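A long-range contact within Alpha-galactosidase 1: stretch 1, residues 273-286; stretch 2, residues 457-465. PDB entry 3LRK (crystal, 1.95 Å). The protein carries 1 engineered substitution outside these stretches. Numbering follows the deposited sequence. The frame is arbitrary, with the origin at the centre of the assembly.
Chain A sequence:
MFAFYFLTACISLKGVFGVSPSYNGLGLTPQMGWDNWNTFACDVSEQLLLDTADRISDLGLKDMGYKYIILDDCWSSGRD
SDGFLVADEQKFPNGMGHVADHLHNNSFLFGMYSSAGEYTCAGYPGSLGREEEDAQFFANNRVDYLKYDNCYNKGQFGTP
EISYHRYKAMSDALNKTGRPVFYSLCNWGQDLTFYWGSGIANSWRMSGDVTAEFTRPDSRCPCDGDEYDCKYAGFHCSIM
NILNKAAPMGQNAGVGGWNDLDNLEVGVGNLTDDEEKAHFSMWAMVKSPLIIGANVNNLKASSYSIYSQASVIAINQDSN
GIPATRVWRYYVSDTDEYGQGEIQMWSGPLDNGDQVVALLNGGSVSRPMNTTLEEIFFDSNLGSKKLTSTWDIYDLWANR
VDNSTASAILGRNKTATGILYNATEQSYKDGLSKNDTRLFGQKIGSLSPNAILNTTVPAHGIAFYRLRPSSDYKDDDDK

Stretch 1 273-286: DDEEKAHFSMWAMV
Stretch 2 (457-465) VPAHGIAFY

Residues 273-285 form a regular helix in which each backbone N from Lys277 on bonds to the O four residues earlier, as in Phe280 N to Glu276 O (2.9 Å) and Trp283 N to His279 O (3.1 Å); Val286 (phi/psi -90/6) is the first to leave helical values. Against it lies an extended strand through Ile462-Tyr465, entered by a type II turn from Pro458 to Gly461, with His460 at 54/32 and a weak bond from Gly461 N to Pro458 O (3.0 Å). The axes approach to 6.6 Å, with N-to-C directions 49° apart. The register pairs Asp274 CA with Gly461 CA (4.6 Å), Ala278 CA with Ile462 CA (5.3 Å) and Ser281 CA with Phe464 CA (7.2 Å), so both segments advance in the same sense. The contact buries 547 Å².

One direct hydrogen bond crosses the interface: His460 ND1 donates to Glu275 OE2 at 2.7 Å and 171°, nearly linear, with OE2 near the imidazole plane. Glu275 (chi1 m, chi2 t) starts sideways, but its end reaches His460 (chi1 m). Glu275 CA also lies 3.5 Å from His460 O, a CA-H...O contact.

Asp274 (chi1 m) bonds through two waters. Water 1 donates to Asp274 OD2 and to Ala459 O, both at 2.7 Å; water 2 donates to Asp274 OD1 (2.8 Å) and accepts from Ile462 N (3.0 Å). The carboxylate thereby links the helix start to both turn and strand.

Apolar packing follows the alternation of the strand: Ile462 and Phe464 point toward the helix, while Ala463 is out of reach. Ile462 (t, t) sets CG2 3.7 Å from Ala278 CA, and its CD1 is 3.7 Å from both Ser281 CB and Met282 SD. Phe464 (chi1 t, chi2 48°) receives Ser281 CB over one face, 3.7 Å from the ring centroid and 11° off the normal, a CH-pi contact. Ser281 OG (chi1 m) donates to Lys277 O at 2.7 Å. Met285 SD meets the ring edge, 3.7 Å from Phe464 CE1.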

# COMPACT_ATOMS: atom_id res chain seq x y z
N ASP A 273 -26.31 -21.67 -18.11
CA ASP A 273 -25.93 -21.45 -19.50
C ASP A 273 -25.58 -19.98 -19.75
O ASP A 273 -24.64 -19.67 -20.46
CB ASP A 273 -27.03 -21.91 -20.46
CG ASP A 273 -26.56 -21.97 -21.91
OD1 ASP A 273 -25.50 -22.57 -22.18
OD2 ASP A 273 -27.25 -21.40 -22.79
N ASP A 274 -26.36 -19.07 -19.16
CA ASP A 274 -26.05 -17.64 -19.26
C ASP A 274 -24.70 -17.29 -18.65
O ASP A 274 -23.94 -16.53 -19.24
CB ASP A 274 -27.15 -16.81 -18.61
CG ASP A 274 -28.41 -16.78 -19.45
OD1 ASP A 274 -28.32 -16.42 -20.65
OD2 ASP A 274 -29.48 -17.11 -18.90
N GLU A 275 -24.40 -17.86 -17.48
CA GLU A 275 -23.14 -17.65 -16.79
C GLU A 275 -21.95 -18.13 -17.62
O GLU A 275 -20.93 -17.45 -17.69
CB GLU A 275 -23.13 -18.32 -15.40
CG GLU A 275 -23.97 -17.58 -14.36
CD GLU A 275 -24.06 -18.29 -13.01
OE1 GLU A 275 -23.90 -19.53 -12.94
OE2 GLU A 275 -24.32 -17.60 -12.00
N GLU A 276 -22.09 -19.30 -18.26
CA GLU A 276 -21.05 -19.84 -19.12
C GLU A 276 -20.84 -19.00 -20.39
O GLU A 276 -19.71 -18.83 -20.83
CB GLU A 276 -21.31 -21.31 -19.45
CG GLU A 276 -21.09 -22.25 -18.26
CD GLU A 276 -21.16 -23.73 -18.62
OE1 GLU A 276 -21.34 -24.08 -19.81
OE2 GLU A 276 -21.02 -24.56 -17.70
N LYS A 277 -21.93 -18.46 -20.95
CA LYS A 277 -21.84 -17.59 -22.14
C LYS A 277 -21.13 -16.27 -21.83
O LYS A 277 -20.30 -15.80 -22.60
CB LYS A 277 -23.23 -17.28 -22.72
CG LYS A 277 -23.93 -18.47 -23.39
CD LYS A 277 -24.95 -18.00 -24.43
CE LYS A 277 -26.15 -17.31 -23.79
NZ LYS A 277 -27.14 -16.88 -24.80
N ALA A 278 -21.51 -15.67 -20.70
CA ALA A 278 -20.89 -14.44 -20.20
C ALA A 278 -19.39 -14.64 -19.97
O ALA A 278 -18.58 -13.83 -20.41
CB ALA A 278 -21.57 -14.00 -18.91
N HIS A 279 -19.05 -15.75 -19.31
CA HIS A 279 -17.68 -16.11 -18.96
C HIS A 279 -16.81 -16.34 -20.22
O HIS A 279 -15.74 -15.74 -20.35
CB HIS A 279 -17.73 -17.33 -18.02
CG HIS A 279 -16.41 -17.96 -17.71
ND1 HIS A 279 -15.26 -17.24 -17.45
CD2 HIS A 279 -16.08 -19.26 -17.54
CE1 HIS A 279 -14.27 -18.07 -17.19
NE2 HIS A 279 -14.74 -19.31 -17.23
N PHE A 280 -17.30 -17.17 -21.15
CA PHE A 280 -16.58 -17.45 -22.39
C PHE A 280 -16.42 -16.19 -23.26
O PHE A 280 -15.33 -15.92 -23.76
CB PHE A 280 -17.26 -18.59 -23.17
CG PHE A 280 -16.49 -19.07 -24.37
CD1 PHE A 280 -15.35 -19.87 -24.22
CD2 PHE A 280 -16.93 -18.75 -25.66
CE1 PHE A 280 -14.65 -20.32 -25.34
CE2 PHE A 280 -16.24 -19.20 -26.79
CZ PHE A 280 -15.10 -19.98 -26.64
N SER A 281 -17.50 -15.42 -23.39
CA SER A 281 -17.51 -14.19 -24.19
C SER A 281 -16.57 -13.12 -23.64
O SER A 281 -15.88 -12.45 -24.41
CB SER A 281 -18.92 -13.61 -24.29
OG SER A 281 -19.82 -14.52 -24.89
N MET A 282 -16.55 -12.97 -22.31
CA MET A 282 -15.69 -11.94 -21.70
C MET A 282 -14.20 -12.30 -21.75
O MET A 282 -13.37 -11.44 -22.06
CB MET A 282 -16.17 -11.55 -20.30
CG MET A 282 -17.50 -10.75 -20.28
SD MET A 282 -17.60 -9.39 -21.47
CE MET A 282 -16.23 -8.39 -20.87
N TRP A 283 -13.87 -13.56 -21.49
CA TRP A 283 -12.49 -14.08 -21.69
C TRP A 283 -12.04 -13.90 -23.14
O TRP A 283 -10.91 -13.48 -23.40
CB TRP A 283 -12.39 -15.56 -21.27
CG TRP A 283 -11.99 -15.86 -19.81
CD1 TRP A 283 -11.01 -16.73 -19.40
CD2 TRP A 283 -12.55 -15.31 -18.60
NE1 TRP A 283 -10.93 -16.76 -18.02
CE2 TRP A 283 -11.87 -15.90 -17.51
CE3 TRP A 283 -13.58 -14.38 -18.34
CZ2 TRP A 283 -12.17 -15.58 -16.17
CZ3 TRP A 283 -13.87 -14.06 -17.00
CH2 TRP A 283 -13.17 -14.66 -15.94
N ALA A 284 -12.92 -14.21 -24.10
CA ALA A 284 -12.58 -13.95 -25.51
C ALA A 284 -12.28 -12.46 -25.75
O ALA A 284 -11.26 -12.10 -26.36
CB ALA A 284 -13.69 -14.45 -26.44
N MET A 285 -13.19 -11.62 -25.27
CA MET A 285 -13.19 -10.19 -25.56
C MET A 285 -11.99 -9.43 -24.99
O MET A 285 -11.54 -8.43 -25.57
CB MET A 285 -14.47 -9.57 -25.02
CG MET A 285 -14.88 -8.30 -25.71
SD MET A 285 -16.09 -7.43 -24.71
CE MET A 285 -15.13 -7.28 -23.21
N VAL A 286 -11.47 -9.89 -23.84
CA VAL A 286 -10.28 -9.28 -23.25
C VAL A 286 -8.99 -9.94 -23.74
O VAL A 286 -7.89 -9.63 -23.25
CB VAL A 286 -10.33 -9.25 -21.69
CG1 VAL A 286 -11.57 -8.50 -21.21
CG2 VAL A 286 -10.31 -10.66 -21.09
N VAL A 457 -31.37 -8.47 -21.25
CA VAL A 457 -30.23 -9.34 -20.93
C VAL A 457 -30.57 -10.19 -19.69
O VAL A 457 -30.92 -9.64 -18.65
CB VAL A 457 -28.92 -8.54 -20.70
CG1 VAL A 457 -27.73 -9.48 -20.56
CG2 VAL A 457 -28.66 -7.58 -21.86
N PRO A 458 -30.47 -11.52 -19.82
CA PRO A 458 -30.78 -12.42 -18.71
C PRO A 458 -29.87 -12.19 -17.50
O PRO A 458 -28.75 -11.67 -17.64
CB PRO A 458 -30.54 -13.82 -19.29
CG PRO A 458 -30.53 -13.65 -20.76
CD PRO A 458 -30.07 -12.26 -21.03
N ALA A 459 -30.36 -12.57 -16.32
CA ALA A 459 -29.56 -12.54 -15.09
C ALA A 459 -28.24 -13.28 -15.27
O ALA A 459 -28.22 -14.40 -15.81
CB ALA A 459 -30.34 -13.15 -13.95
N HIS A 460 -27.14 -12.66 -14.84
CA HIS A 460 -25.79 -13.22 -14.99
C HIS A 460 -25.47 -13.58 -16.45
O HIS A 460 -24.73 -14.53 -16.72
CB HIS A 460 -25.60 -14.46 -14.09
CG HIS A 460 -25.51 -14.15 -12.63
ND1 HIS A 460 -25.07 -15.06 -11.70
CD2 HIS A 460 -25.80 -13.02 -11.93
CE1 HIS A 460 -25.09 -14.52 -10.50
NE2 HIS A 460 -25.53 -13.28 -10.61
N GLY A 461 -26.02 -12.81 -17.38
CA GLY A 461 -25.86 -13.08 -18.80
C GLY A 461 -25.32 -11.91 -19.59
O GLY A 461 -24.91 -10.88 -19.02
N ILE A 462 -25.36 -12.05 -20.91
CA ILE A 462 -24.67 -11.13 -21.80
C ILE A 462 -25.39 -10.92 -23.13
O ILE A 462 -25.98 -11.85 -23.69
CB ILE A 462 -23.16 -11.58 -22.01
CG1 ILE A 462 -22.30 -10.46 -22.58
CG2 ILE A 462 -23.06 -12.90 -22.83
CD1 ILE A 462 -20.80 -10.80 -22.69
N ALA A 463 -25.36 -9.68 -23.62
CA ALA A 463 -25.59 -9.41 -25.03
C ALA A 463 -24.23 -9.12 -25.66
O ALA A 463 -23.55 -8.15 -25.30
CB ALA A 463 -26.54 -8.22 -25.21
N PHE A 464 -23.83 -9.97 -26.59
CA PHE A 464 -22.49 -9.91 -27.16
C PHE A 464 -22.58 -9.65 -28.67
O PHE A 464 -23.02 -10.52 -29.43
CB PHE A 464 -21.75 -11.22 -26.85
CG PHE A 464 -20.25 -11.13 -26.92
CD1 PHE A 464 -19.56 -10.09 -26.28
CD2 PHE A 464 -19.52 -12.10 -27.59
CE1 PHE A 464 -18.18 -10.02 -26.34
CE2 PHE A 464 -18.12 -12.04 -27.64
CZ PHE A 464 -17.46 -11.00 -27.01
N TYR A 465 -22.18 -8.46 -29.10
CA TYR A 465 -22.37 -8.01 -30.49
C TYR A 465 -21.10 -7.69 -31.26
O TYR A 465 -20.11 -7.21 -30.69
CB TYR A 465 -23.23 -6.75 -30.56
CG TYR A 465 -24.57 -6.83 -29.88
CD1 TYR A 465 -24.91 -5.92 -28.89
CD2 TYR A 465 -25.51 -7.81 -30.24
CE1 TYR A 465 -26.15 -5.96 -28.27
CE2 TYR A 465 -26.75 -7.86 -29.61
CZ TYR A 465 -27.06 -6.93 -28.63
OH TYR A 465 -28.28 -6.96 -28.00
O HOH W 1 -30.02 -16.26 -16.40
O HOH W 2 -26.76 -14.45 -21.96